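Local coordinates for protein 16S rRNA aminocarboxypropyltransferase (Vulcanisaeta distributa, PDB 5APG) that binds S-adenosyl-L-methionine and probably transfers its 3-amino-3-carboxypropyl group to an N1-methylpseudouridine of 16S rRNA, at residues 36-41 and 67-72; 44-49 and 88-93; 94-99 and 140-145; 111-116 and 133-138. All blocks are in the same frame, centred on the assembly; numbering follows the deposited sequence.

Contact 1: 36-41 and 67-72; sequences KALPSG and SLIDCS. With EEM ([(3S)-3-amino-4-hydroxy-4-oxo-butyl]-[[(2S,3S,4R,5R)-5-(6-aminopurin-9-yl)-3,4-dihydroxy-oxolan-2-yl]methyl]-methyl-selanium), chain D.
Leu38 carries this contact, reaching from the loop 36-41 to the flank of strand 66-70. Leu38 CB stands 3.9 Å from Ser67 OG. From there CG runs anti to the carbonyl carbon (chi1 -68°), and the two methyls part: Leu38 CD2 lies against the base of the serine, 3.9 Å from Ser67 CB, and also approaches the Leu68 carbonyl oxygen, whereas Leu38 CD1 goes further along the strand and meets Ile69 CG1 at 4.4 Å, a loose apolar contact. Pro39 adds its CD, 3.4 Å from Ser67 OG, with CG close beside it. That hydroxyl, bordered by carbon on this side, is hydrogen-bonded to Ser42 OG.

The strand's far end belongs to the cofactor site, which holds the selenium analogue of S-adenosyl-L-methionine. Ile69 O accepts a hydrogen bond from EEM O3' at 2.7 Å and a weak second one from EEM O2', so the one carbonyl serves both ribose hydroxyls, O3' firmly and O2' weakly. Leu68 lies on the other side of the strand from Leu38 and sets CD2 3.6 Å from EEM O2'. Beyond it, Cys71 O comes about 3.0 Å from EEM SE, where the carbonyl dipole would probably help to stabilise the positive charge of the onium centre.

Strand 66-70 runs in the parallel sheet between 5-9 and 43-45. Leu38 also packs on Phe6 of strand 5-9 and on Phe88, while Ile69 rests on Val79 and His80 of helix 73-83, the helix that follows the strand.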
# COMPACT_ATOMS: atom_id res chain seq x y z
N LYS A 36 -13.58 -5.10 11.47
CA LYS A 36 -13.41 -5.48 12.87
C LYS A 36 -12.56 -6.75 13.01
O LYS A 36 -11.92 -6.96 14.05
CB LYS A 36 -14.77 -5.69 13.53
N ALA A 37 -12.55 -7.58 11.98
CA ALA A 37 -11.82 -8.84 12.01
C ALA A 37 -10.33 -8.66 11.70
O ALA A 37 -9.53 -9.56 11.93
CB ALA A 37 -12.45 -9.84 11.04
N LEU A 38 -9.97 -7.50 11.15
CA LEU A 38 -8.56 -7.17 10.94
C LEU A 38 -7.89 -7.09 12.31
O LEU A 38 -8.51 -6.67 13.28
CB LEU A 38 -8.40 -5.86 10.17
CG LEU A 38 -8.83 -5.84 8.70
CD1 LEU A 38 -8.90 -4.40 8.19
CD2 LEU A 38 -7.89 -6.66 7.83
N PRO A 39 -6.62 -7.51 12.41
CA PRO A 39 -5.95 -7.56 13.72
C PRO A 39 -5.71 -6.19 14.34
O PRO A 39 -5.12 -5.32 13.71
CB PRO A 39 -4.62 -8.26 13.41
CG PRO A 39 -4.42 -8.08 11.93
CD PRO A 39 -5.79 -8.10 11.34
N SER A 40 -6.17 -6.00 15.58
CA SER A 40 -5.91 -4.76 16.30
C SER A 40 -4.42 -4.58 16.57
O SER A 40 -3.71 -5.55 16.85
CB SER A 40 -6.68 -4.73 17.63
OG SER A 40 -8.07 -4.57 17.40
N GLY A 41 -3.94 -3.35 16.48
CA GLY A 41 -2.54 -3.07 16.77
C GLY A 41 -1.62 -3.41 15.62
O GLY A 41 -0.40 -3.29 15.74
N SER A 67 -2.29 -5.02 7.82
CA SER A 67 -3.68 -5.00 7.37
C SER A 67 -3.88 -4.04 6.20
O SER A 67 -3.16 -3.05 6.06
CB SER A 67 -4.61 -4.59 8.52
OG SER A 67 -4.54 -5.51 9.59
N LEU A 68 -4.85 -4.35 5.35
CA LEU A 68 -5.24 -3.47 4.26
C LEU A 68 -6.74 -3.57 4.00
O LEU A 68 -7.35 -4.61 4.22
CB LEU A 68 -4.49 -3.79 2.96
CG LEU A 68 -2.98 -3.63 2.80
CD1 LEU A 68 -2.23 -4.84 3.34
CD2 LEU A 68 -2.66 -3.40 1.33
N ILE A 69 -7.31 -2.48 3.50
CA ILE A 69 -8.65 -2.50 2.96
C ILE A 69 -8.56 -2.42 1.45
O ILE A 69 -7.95 -1.50 0.90
CB ILE A 69 -9.52 -1.35 3.50
CG1 ILE A 69 -9.73 -1.50 5.01
CG2 ILE A 69 -10.86 -1.31 2.79
CD1 ILE A 69 -10.28 -0.24 5.68
N ASP A 70 -9.13 -3.41 0.76
CA ASP A 70 -9.18 -3.38 -0.69
C ASP A 70 -10.55 -2.88 -1.16
O ASP A 70 -11.58 -3.49 -0.85
CB ASP A 70 -8.89 -4.77 -1.28
CG ASP A 70 -8.99 -4.79 -2.80
OD1 ASP A 70 -8.01 -4.44 -3.47
OD2 ASP A 70 -10.06 -5.17 -3.32
N CYS A 71 -10.55 -1.77 -1.88
CA CYS A 71 -11.78 -1.18 -2.39
C CYS A 71 -11.45 -0.42 -3.66
O CYS A 71 -10.30 -0.39 -4.07
CB CYS A 71 -12.40 -0.26 -1.34
SG CYS A 71 -11.35 1.14 -0.87
N SER A 72 -12.44 0.20 -4.29
CA SER A 72 -12.14 1.03 -5.45
C SER A 72 -11.49 2.33 -4.98
O SER A 72 -11.73 2.77 -3.86
CB SER A 72 -13.41 1.34 -6.25
OG SER A 72 -14.24 2.23 -5.54
C2 EEM D . -1.09 3.49 1.40
N3 EEM D . -1.76 2.47 0.95
C4 EEM D . -1.93 2.30 -0.35
C1' EEM D . -3.21 0.15 -0.60
C2' EEM D . -4.46 0.63 0.18
C3' EEM D . -5.44 0.62 -0.81
C4' EEM D . -5.22 -0.39 -1.67
C5' EEM D . -5.50 -0.07 -3.09
O EEM D . -5.31 -3.66 -6.82
C EEM D . -6.40 -3.47 -7.29
OXT EEM D . -7.02 -4.39 -7.82
CA EEM D . -7.05 -2.11 -7.20
N EEM D . -8.23 -2.12 -8.01
CB EEM D . -7.36 -1.88 -5.73
CG EEM D . -7.69 -0.45 -5.37
SE EEM D . -7.42 -0.14 -3.43
CE EEM D . -8.08 1.62 -2.93
O4' EEM D . -3.62 -0.51 -1.61
O3' EEM D . -6.81 0.71 -0.25
O2' EEM D . -4.70 -0.46 1.07
N9 EEM D . -2.55 1.39 -1.10
C8 EEM D . -2.37 1.76 -2.35
N7 EEM D . -1.68 2.87 -2.44
C5 EEM D . -1.37 3.25 -1.18
N1 EEM D . -0.53 4.42 0.65
C6 EEM D . -0.64 4.35 -0.65
N6 EEM D . -0.08 5.34 -1.48

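Contact 2: 44-49 and 88-93. With EEM ([(3S)-3-amino-4-hydroxy-4-oxo-butyl]-[[(2S,3S,4R,5R)-5-(6-aminopurin-9-yl)-3,4-dihydroxy-oxolan-2-yl]methyl]-methyl-selanium), chain D.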
# COMPACT_ATOMS: atom_id res chain seq x y z
N ILE A 44 -1.86 -0.74 9.51
CA ILE A 44 -2.80 -0.72 8.40
C ILE A 44 -2.36 0.31 7.37
O ILE A 44 -2.05 1.46 7.70
CB ILE A 44 -4.28 -0.46 8.84
CG1 ILE A 44 -5.24 -0.82 7.70
CG2 ILE A 44 -4.51 1.00 9.29
CD1 ILE A 44 -6.71 -0.78 8.08
N LEU A 45 -2.25 -0.13 6.13
CA LEU A 45 -1.97 0.80 5.05
C LEU A 45 -3.19 1.69 4.89
O LEU A 45 -4.33 1.22 4.94
CB LEU A 45 -1.62 0.08 3.76
CG LEU A 45 -0.34 -0.77 3.79
CD1 LEU A 45 0.00 -1.27 2.40
CD2 LEU A 45 0.83 0.01 4.38
N ASP A 46 -2.95 2.98 4.73
CA ASP A 46 -4.03 3.95 4.66
C ASP A 46 -3.52 5.15 3.87
O ASP A 46 -2.73 5.93 4.39
CB ASP A 46 -4.49 4.36 6.06
CG ASP A 46 -5.69 5.29 6.05
OD1 ASP A 46 -5.96 5.95 5.02
OD2 ASP A 46 -6.36 5.38 7.09
N PRO A 47 -3.96 5.28 2.62
CA PRO A 47 -3.50 6.38 1.76
C PRO A 47 -4.02 7.75 2.18
O PRO A 47 -3.54 8.75 1.65
CB PRO A 47 -4.03 5.99 0.38
CG PRO A 47 -5.29 5.24 0.68
CD PRO A 47 -4.98 4.45 1.95
N THR A 48 -4.96 7.81 3.12
CA THR A 48 -5.56 9.08 3.53
C THR A 48 -4.86 9.76 4.69
O THR A 48 -5.15 10.92 4.99
CB THR A 48 -7.05 8.91 3.93
OG1 THR A 48 -7.15 8.19 5.16
CG2 THR A 48 -7.83 8.18 2.83
N VAL A 49 -3.96 9.06 5.37
CA VAL A 49 -3.21 9.67 6.47
C VAL A 49 -1.89 10.24 5.94
O VAL A 49 -1.51 9.96 4.81
CB VAL A 49 -2.93 8.68 7.62
CG1 VAL A 49 -4.24 8.11 8.17
CG2 VAL A 49 -2.00 7.56 7.16
N PHE A 88 -5.82 0.70 14.78
CA PHE A 88 -4.62 0.36 14.02
C PHE A 88 -3.49 1.38 14.15
O PHE A 88 -3.68 2.48 14.67
CB PHE A 88 -4.95 0.23 12.54
CG PHE A 88 -6.06 -0.73 12.23
CD1 PHE A 88 -5.82 -2.09 12.13
CD2 PHE A 88 -7.35 -0.27 12.02
CE1 PHE A 88 -6.84 -2.97 11.84
CE2 PHE A 88 -8.38 -1.14 11.73
CZ PHE A 88 -8.12 -2.50 11.64
N ILE A 89 -2.32 0.99 13.66
CA ILE A 89 -1.24 1.93 13.40
C ILE A 89 -1.30 2.32 11.93
O ILE A 89 -0.84 1.57 11.05
CB ILE A 89 0.13 1.34 13.77
CG1 ILE A 89 0.19 1.03 15.27
CG2 ILE A 89 1.25 2.32 13.40
CD1 ILE A 89 1.31 0.10 15.66
N ARG A 90 -1.89 3.48 11.66
CA ARG A 90 -2.22 3.89 10.30
C ARG A 90 -1.04 4.56 9.62
O ARG A 90 -0.49 5.54 10.13
CB ARG A 90 -3.43 4.84 10.31
CG ARG A 90 -4.67 4.24 10.95
CD ARG A 90 -5.75 5.30 11.18
NE ARG A 90 -6.33 5.78 9.93
CZ ARG A 90 -7.33 6.65 9.86
NH1 ARG A 90 -7.86 7.14 10.98
NH2 ARG A 90 -7.80 7.04 8.68
N ARG A 91 -0.64 4.03 8.46
CA ARG A 91 0.50 4.55 7.72
C ARG A 91 0.22 4.63 6.22
O ARG A 91 -0.28 3.68 5.63
CB ARG A 91 1.74 3.69 7.96
CG ARG A 91 2.26 3.67 9.40
CD ARG A 91 2.77 5.06 9.83
NE ARG A 91 3.36 5.04 11.17
CZ ARG A 91 2.69 5.28 12.29
NH1 ARG A 91 1.39 5.56 12.26
NH2 ARG A 91 3.32 5.23 13.46
N ARG A 92 0.54 5.77 5.61
CA ARG A 92 0.53 5.83 4.15
C ARG A 92 1.85 5.28 3.66
O ARG A 92 2.81 5.15 4.44
CB ARG A 92 0.33 7.27 3.64
CG ARG A 92 1.48 8.24 3.95
CD ARG A 92 1.32 9.53 3.15
NE ARG A 92 2.34 10.54 3.43
CZ ARG A 92 3.52 10.61 2.82
NH1 ARG A 92 3.85 9.71 1.90
NH2 ARG A 92 4.38 11.58 3.13
N LEU A 93 1.92 4.93 2.39
CA LEU A 93 3.20 4.58 1.80
C LEU A 93 3.92 5.85 1.41
O LEU A 93 3.28 6.83 1.04
CB LEU A 93 3.03 3.67 0.59
CG LEU A 93 2.59 2.24 0.90
CD1 LEU A 93 2.20 1.55 -0.38
CD2 LEU A 93 3.71 1.48 1.61
C2 EEM D . -1.09 3.49 1.40
N3 EEM D . -1.76 2.47 0.95
C4 EEM D . -1.93 2.30 -0.35
C1' EEM D . -3.21 0.15 -0.60
C2' EEM D . -4.46 0.63 0.18
C3' EEM D . -5.44 0.62 -0.81
C4' EEM D . -5.22 -0.39 -1.67
C5' EEM D . -5.50 -0.07 -3.09
O EEM D . -5.31 -3.66 -6.82
C EEM D . -6.40 -3.47 -7.29
OXT EEM D . -7.02 -4.39 -7.82
CA EEM D . -7.05 -2.11 -7.20
N EEM D . -8.23 -2.12 -8.01
CB EEM D . -7.36 -1.88 -5.73
CG EEM D . -7.69 -0.45 -5.37
SE EEM D . -7.42 -0.14 -3.43
CE EEM D . -8.08 1.62 -2.93
O4' EEM D . -3.62 -0.51 -1.61
O3' EEM D . -6.81 0.71 -0.25
O2' EEM D . -4.70 -0.46 1.07
N9 EEM D . -2.55 1.39 -1.10
C8 EEM D . -2.37 1.76 -2.35
N7 EEM D . -1.68 2.87 -2.44
C5 EEM D . -1.37 3.25 -1.18
N1 EEM D . -0.53 4.42 0.65
C6 EEM D . -0.64 4.35 -0.65
N6 EEM D . -0.08 5.34 -1.48
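Ile44, Arg90 and Val49 have the most surface buried where strand 43-45 pairs in parallel with 89-91. Ile44 N donates to Ile89 O, and Arg91 N returns a nearly straight bond to Ile44 O (3.0 Å, 168° at the hydrogen). The branches of Ile44 divide the work: CG2 wedges 3.4 Å from Phe88 CB and touches Arg90 CG, while CD1 sits over the centre of the Phe88 ring in a CH-pi contact, 4.0 Å from its centroid. Arg90 runs alongside, then bends at chi3 (69°) so that its guanidinium meets Asp46 side-on. Arg90 NH2 (2.7 Å) and Arg90 NE (2.9 Å) both donate to Asp46 OD2, NH2 along its syn lone pair, and the two planes lie 20° apart. Val49 CG1 covers one face of the guanidinium, 3.6 Å from Arg90 NE. The other oxygen, Asp46 OD1, accepts from Thr48 N, which makes an Asx turn, and also from Thr48 OG1, so the carboxylate is held at both ends. Past the strands, Leu93 N donates to EEM N1 at 3.0 Å, placing the adenine at the loops after them; in SPOUT-fold enzymes like this one the cofactor sits among the loops of a trefoil knot.

Contact 3: 94-99 and 140-145; sequences PLLIAA and PNFIII
An extended, irregular backbone at 94-99 runs up to the first turns of helix 141-153 and comes closest at Ala99 and Phe142, whose CA atoms are 5.0 Å apart. This is loop-on-helix packing within the SPOUT-fold protein, joining the segment that leaves the adenine site to a helix late in the chain. Phe142 swings CG anti to its backbone N (chi1 177°), which lays the ring along the loop. Phe142 CE1 reaches Ile97 O at 3.3 Å, Phe142 CZ touches Leu96 CD1 at 4.0 Å with the two side chains crossing at about a right angle, and Ala99 N lies at the ring's edge, its N-H bonded to Glu114 OE2. Ala99 puts its methyl on the helix backbone, CB to Phe142 CA 3.6 Å. One turn on, Ile145 brings CD1 to within 3.9 Å of Ile97 CG2 and also meets the carbonyl oxygens of Ile97 and Ala98. An alanine in place of Phe142 would lose the ring contacts with Leu96 and Ile97 and would probably loosen the loop's hold on the helix. A water bridges the two segments, donating to Ala99 O at 2.9 Å and accepting from Asn141 ND2 at 2.8 Å.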
# COMPACT_ATOMS: atom_id res chain seq x y z
N PRO A 94 5.25 5.85 1.51
CA PRO A 94 6.02 6.94 0.92
C PRO A 94 5.78 6.97 -0.58
O PRO A 94 5.36 5.96 -1.16
CB PRO A 94 7.48 6.58 1.26
CG PRO A 94 7.46 5.15 1.62
CD PRO A 94 6.11 4.87 2.20
N LEU A 95 6.06 8.11 -1.20
CA LEU A 95 5.67 8.35 -2.58
C LEU A 95 6.38 7.43 -3.55
O LEU A 95 7.62 7.39 -3.61
CB LEU A 95 5.95 9.81 -2.95
CG LEU A 95 5.41 10.21 -4.33
CD1 LEU A 95 3.89 10.18 -4.32
CD2 LEU A 95 5.93 11.56 -4.72
N LEU A 96 5.60 6.68 -4.33
CA LEU A 96 6.13 5.74 -5.29
C LEU A 96 5.36 5.86 -6.61
O LEU A 96 4.26 6.40 -6.65
CB LEU A 96 6.04 4.31 -4.75
CG LEU A 96 6.96 4.01 -3.56
CD1 LEU A 96 6.46 2.81 -2.76
CD2 LEU A 96 8.39 3.77 -4.04
N ILE A 97 5.97 5.35 -7.67
CA ILE A 97 5.37 5.42 -9.00
C ILE A 97 4.74 4.08 -9.35
O ILE A 97 5.37 3.04 -9.22
CB ILE A 97 6.44 5.80 -10.05
CG1 ILE A 97 7.13 7.11 -9.66
CG2 ILE A 97 5.82 5.90 -11.43
CD1 ILE A 97 6.18 8.27 -9.45
N ALA A 98 3.49 4.11 -9.80
CA ALA A 98 2.78 2.88 -10.16
C ALA A 98 3.38 2.25 -11.42
O ALA A 98 3.81 2.95 -12.33
CB ALA A 98 1.29 3.16 -10.38
N ALA A 99 3.40 0.92 -11.45
CA ALA A 99 3.92 0.19 -12.60
C ALA A 99 2.84 -0.63 -13.30
O ALA A 99 3.10 -1.21 -14.35
CB ALA A 99 5.07 -0.72 -12.17
N PRO A 140 7.68 -6.99 -11.21
CA PRO A 140 9.07 -6.68 -10.84
C PRO A 140 9.50 -5.28 -11.28
O PRO A 140 10.34 -4.66 -10.61
CB PRO A 140 9.87 -7.75 -11.58
CG PRO A 140 8.94 -8.92 -11.63
CD PRO A 140 7.58 -8.30 -11.88
N ASN A 141 8.93 -4.78 -12.37
CA ASN A 141 9.25 -3.44 -12.86
C ASN A 141 8.89 -2.33 -11.86
O ASN A 141 9.43 -1.23 -11.93
CB ASN A 141 8.55 -3.17 -14.19
CG ASN A 141 9.15 -1.99 -14.94
OD1 ASN A 141 10.38 -1.85 -15.01
ND2 ASN A 141 8.30 -1.14 -15.49
N PHE A 142 7.98 -2.63 -10.94
CA PHE A 142 7.62 -1.68 -9.88
C PHE A 142 8.84 -1.31 -9.05
O PHE A 142 9.03 -0.15 -8.70
CB PHE A 142 6.53 -2.26 -8.98
CG PHE A 142 6.17 -1.37 -7.82
CD1 PHE A 142 5.45 -0.21 -8.02
CD2 PHE A 142 6.56 -1.71 -6.53
CE1 PHE A 142 5.12 0.61 -6.96
CE2 PHE A 142 6.23 -0.89 -5.46
CZ PHE A 142 5.51 0.27 -5.68
N ILE A 143 9.66 -2.31 -8.72
CA ILE A 143 10.88 -2.05 -7.98
C ILE A 143 11.92 -1.36 -8.86
O ILE A 143 12.58 -0.42 -8.42
CB ILE A 143 11.46 -3.35 -7.39
CG1 ILE A 143 10.54 -3.86 -6.28
CG2 ILE A 143 12.87 -3.12 -6.84
CD1 ILE A 143 11.00 -5.14 -5.63
N ILE A 144 12.04 -1.80 -10.11
CA ILE A 144 12.98 -1.19 -11.05
C ILE A 144 12.77 0.32 -11.19
O ILE A 144 13.71 1.10 -11.02
CB ILE A 144 12.87 -1.83 -12.45
CG1 ILE A 144 13.26 -3.31 -12.39
CG2 ILE A 144 13.75 -1.09 -13.46
CD1 ILE A 144 14.72 -3.55 -12.05
N ILE A 145 11.55 0.74 -11.50
CA ILE A 145 11.30 2.15 -11.76
C ILE A 145 11.30 2.97 -10.47
O ILE A 145 11.44 4.19 -10.51
CB ILE A 145 9.97 2.37 -12.52
CG1 ILE A 145 8.77 1.99 -11.66
CG2 ILE A 145 9.97 1.59 -13.83
CD1 ILE A 145 7.45 2.44 -12.25
O HOH W 1 5.59 -1.93 -15.66

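Contact 4: 111-116 and 133-138. With EEM ([(3S)-3-amino-4-hydroxy-4-oxo-butyl]-[[(2S,3S,4R,5R)-5-(6-aminopurin-9-yl)-3,4-dihydroxy-oxolan-2-yl]methyl]-methyl-selanium), chain D.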
# COMPACT_ATOMS: atom_id res chain seq x y z
N SER A 111 -1.78 -0.13 -6.98
CA SER A 111 -2.64 -1.30 -6.83
C SER A 111 -2.40 -1.90 -5.45
O SER A 111 -1.39 -1.62 -4.80
CB SER A 111 -2.36 -2.34 -7.92
OG SER A 111 -1.08 -2.94 -7.75
N THR A 112 -3.33 -2.72 -4.99
CA THR A 112 -3.20 -3.35 -3.69
C THR A 112 -1.92 -4.20 -3.63
O THR A 112 -1.19 -4.16 -2.63
CB THR A 112 -4.43 -4.22 -3.36
OG1 THR A 112 -5.58 -3.37 -3.27
CG2 THR A 112 -4.25 -4.94 -2.02
N ILE A 113 -1.61 -4.92 -4.71
CA ILE A 113 -0.44 -5.79 -4.69
C ILE A 113 0.86 -4.98 -4.68
O ILE A 113 1.83 -5.36 -4.03
CB ILE A 113 -0.44 -6.80 -5.88
CG1 ILE A 113 0.66 -7.84 -5.69
CG2 ILE A 113 -0.29 -6.11 -7.23
CD1 ILE A 113 0.52 -9.08 -6.57
N GLU A 114 0.88 -3.84 -5.38
CA GLU A 114 2.05 -2.97 -5.37
C GLU A 114 2.25 -2.37 -3.99
O GLU A 114 3.38 -2.21 -3.52
CB GLU A 114 1.92 -1.86 -6.41
CG GLU A 114 2.15 -2.30 -7.86
CD GLU A 114 1.65 -1.28 -8.86
OE1 GLU A 114 0.44 -0.95 -8.81
OE2 GLU A 114 2.45 -0.79 -9.69
N ALA A 115 1.15 -2.03 -3.34
CA ALA A 115 1.22 -1.46 -2.00
C ALA A 115 1.76 -2.46 -0.99
O ALA A 115 2.58 -2.12 -0.14
CB ALA A 115 -0.13 -0.98 -1.57
N VAL A 116 1.28 -3.70 -1.08
CA VAL A 116 1.77 -4.76 -0.21
C VAL A 116 3.27 -4.96 -0.43
O VAL A 116 4.04 -5.02 0.53
CB VAL A 116 1.02 -6.09 -0.45
CG1 VAL A 116 1.74 -7.26 0.22
CG2 VAL A 116 -0.43 -5.98 0.04
N LEU A 133 5.39 -9.57 -6.22
CA LEU A 133 5.31 -8.84 -7.48
C LEU A 133 5.38 -9.75 -8.71
O LEU A 133 4.80 -9.45 -9.75
CB LEU A 133 6.43 -7.80 -7.56
CG LEU A 133 6.24 -6.59 -6.64
CD1 LEU A 133 7.51 -5.75 -6.60
CD2 LEU A 133 5.05 -5.76 -7.08
N ARG A 134 6.07 -10.87 -8.58
CA ARG A 134 6.23 -11.79 -9.70
C ARG A 134 4.90 -12.45 -10.10
O ARG A 134 4.82 -13.11 -11.14
CB ARG A 134 7.29 -12.84 -9.37
CG ARG A 134 8.72 -12.29 -9.49
CD ARG A 134 9.78 -13.32 -9.12
NE ARG A 134 9.77 -14.46 -10.02
CZ ARG A 134 10.55 -15.53 -9.88
NH1 ARG A 134 11.42 -15.59 -8.88
NH2 ARG A 134 10.48 -16.53 -10.75
N LEU A 135 3.85 -12.24 -9.31
CA LEU A 135 2.51 -12.70 -9.69
C LEU A 135 1.96 -11.99 -10.93
O LEU A 135 0.99 -12.45 -11.54
CB LEU A 135 1.53 -12.52 -8.52
CG LEU A 135 1.73 -13.44 -7.32
CD1 LEU A 135 0.65 -13.18 -6.27
CD2 LEU A 135 1.73 -14.90 -7.75
N TYR A 136 2.57 -10.87 -11.30
CA TYR A 136 2.22 -10.17 -12.54
C TYR A 136 3.47 -9.98 -13.40
O TYR A 136 4.57 -9.83 -12.87
CB TYR A 136 1.55 -8.82 -12.25
CG TYR A 136 0.15 -8.94 -11.68
CD1 TYR A 136 -0.95 -9.09 -12.52
CD2 TYR A 136 -0.06 -8.93 -10.30
CE1 TYR A 136 -2.23 -9.21 -12.00
CE2 TYR A 136 -1.34 -9.05 -9.78
CZ TYR A 136 -2.42 -9.19 -10.63
OH TYR A 136 -3.68 -9.32 -10.11
N LYS A 137 3.31 -9.98 -14.71
CA LYS A 137 4.47 -9.83 -15.57
C LYS A 137 5.09 -8.45 -15.38
O LYS A 137 6.31 -8.29 -15.48
CB LYS A 137 4.12 -10.08 -17.04
CG LYS A 137 3.24 -9.03 -17.70
CD LYS A 137 3.21 -9.26 -19.20
CE LYS A 137 2.07 -8.52 -19.88
NZ LYS A 137 1.97 -8.88 -21.32
N TRP A 138 4.26 -7.45 -15.08
CA TRP A 138 4.72 -6.07 -14.89
C TRP A 138 5.18 -5.80 -13.46
O TRP A 138 5.72 -4.74 -13.16
CB TRP A 138 3.60 -5.08 -15.27
CG TRP A 138 2.28 -5.39 -14.61
CD1 TRP A 138 1.22 -6.05 -15.16
CD2 TRP A 138 1.89 -5.07 -13.26
NE1 TRP A 138 0.20 -6.15 -14.25
CE2 TRP A 138 0.58 -5.56 -13.08
CE3 TRP A 138 2.52 -4.41 -12.20
CZ2 TRP A 138 -0.10 -5.41 -11.87
CZ3 TRP A 138 1.84 -4.26 -11.01
CH2 TRP A 138 0.54 -4.76 -10.85
C2 EEM D . -1.09 3.49 1.40
N3 EEM D . -1.76 2.47 0.95
C4 EEM D . -1.93 2.30 -0.35
C1' EEM D . -3.21 0.15 -0.60
C2' EEM D . -4.46 0.63 0.18
C3' EEM D . -5.44 0.62 -0.81
C4' EEM D . -5.22 -0.39 -1.67
C5' EEM D . -5.50 -0.07 -3.09
O EEM D . -5.31 -3.66 -6.82
C EEM D . -6.40 -3.47 -7.29
OXT EEM D . -7.02 -4.39 -7.82
CA EEM D . -7.05 -2.11 -7.20
N EEM D . -8.23 -2.12 -8.01
CB EEM D . -7.36 -1.88 -5.73
CG EEM D . -7.69 -0.45 -5.37
SE EEM D . -7.42 -0.14 -3.43
CE EEM D . -8.08 1.62 -2.93
O4' EEM D . -3.62 -0.51 -1.61
O3' EEM D . -6.81 0.71 -0.25
O2' EEM D . -4.70 -0.46 1.07
N9 EEM D . -2.55 1.39 -1.10
C8 EEM D . -2.37 1.76 -2.35
N7 EEM D . -1.68 2.87 -2.44
C5 EEM D . -1.37 3.25 -1.18
N1 EEM D . -0.53 4.42 0.65
C6 EEM D . -0.64 4.35 -0.65
N6 EEM D . -0.08 5.34 -1.48
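A capping box opens helix 112-122 beside the cofactor. Ser111, at the N-cap, takes the crowded rotamer (chi1 69°) that brings OG back to accept from Glu114 N at 3.2 Å. Glu114 answers with OE1, which accepts from Ser111 N at 3.0 Å, met from above the carboxylate plane, and from Ser111 OG at 2.7 Å on its anti lone pair. OE1 also binds Asn100 ND2, and OE2 accepts from Ala99 N, so both oxygens are occupied. In the same turn, Thr112 N donates at 2.9 Å to EEM O, a carboxylate oxygen of the cofactor.

The turn 133-136 and the residues after it cover the outer side of this helix end. Trp138 brings CZ3 within 3.7 Å of Glu114 CD, its ring plane turned 69° from the carboxylate, and its CH2 lies 4.0 Å from Ile113 CG2. Ile113 CD1 comes in at the edge of the Tyr136 ring, 3.7 Å from CE2, and also touches Leu135 CB. An alanine in place of Glu114 would remove the acceptor for Ser111, Ala99 and Asn100 and would probably loosen the first turn, whose Thr112 N holds the cofactor carboxylate. With several N-H and O-H donors around it at a helix N-terminus, the buried Glu114 is likely to be favoured in its ionised form.

Contacts 1 and 2 interlock: their segments alternate along the chain, their centres lie 10 Å apart, and both reach neighbouring strands of one parallel sheet. Segment 94-99 follows directly on 88-93 and carries the chain from the adenine to the helical side, where contact 3 does not touch the cofactor. Contact 4 is nested inside the loop closed by contact 3, their centres 10 Å apart; contacts 1 and 3 are the most distant pair, about 23 Å between centres. The other three surround the cofactor: contact 1 supplies the ribose side, contact 2 the adenine side and contact 4 the helix end facing the carboxylate, tied to contact 1 by a hydrogen bond between Asp70 OD1 and Thr112 OG1.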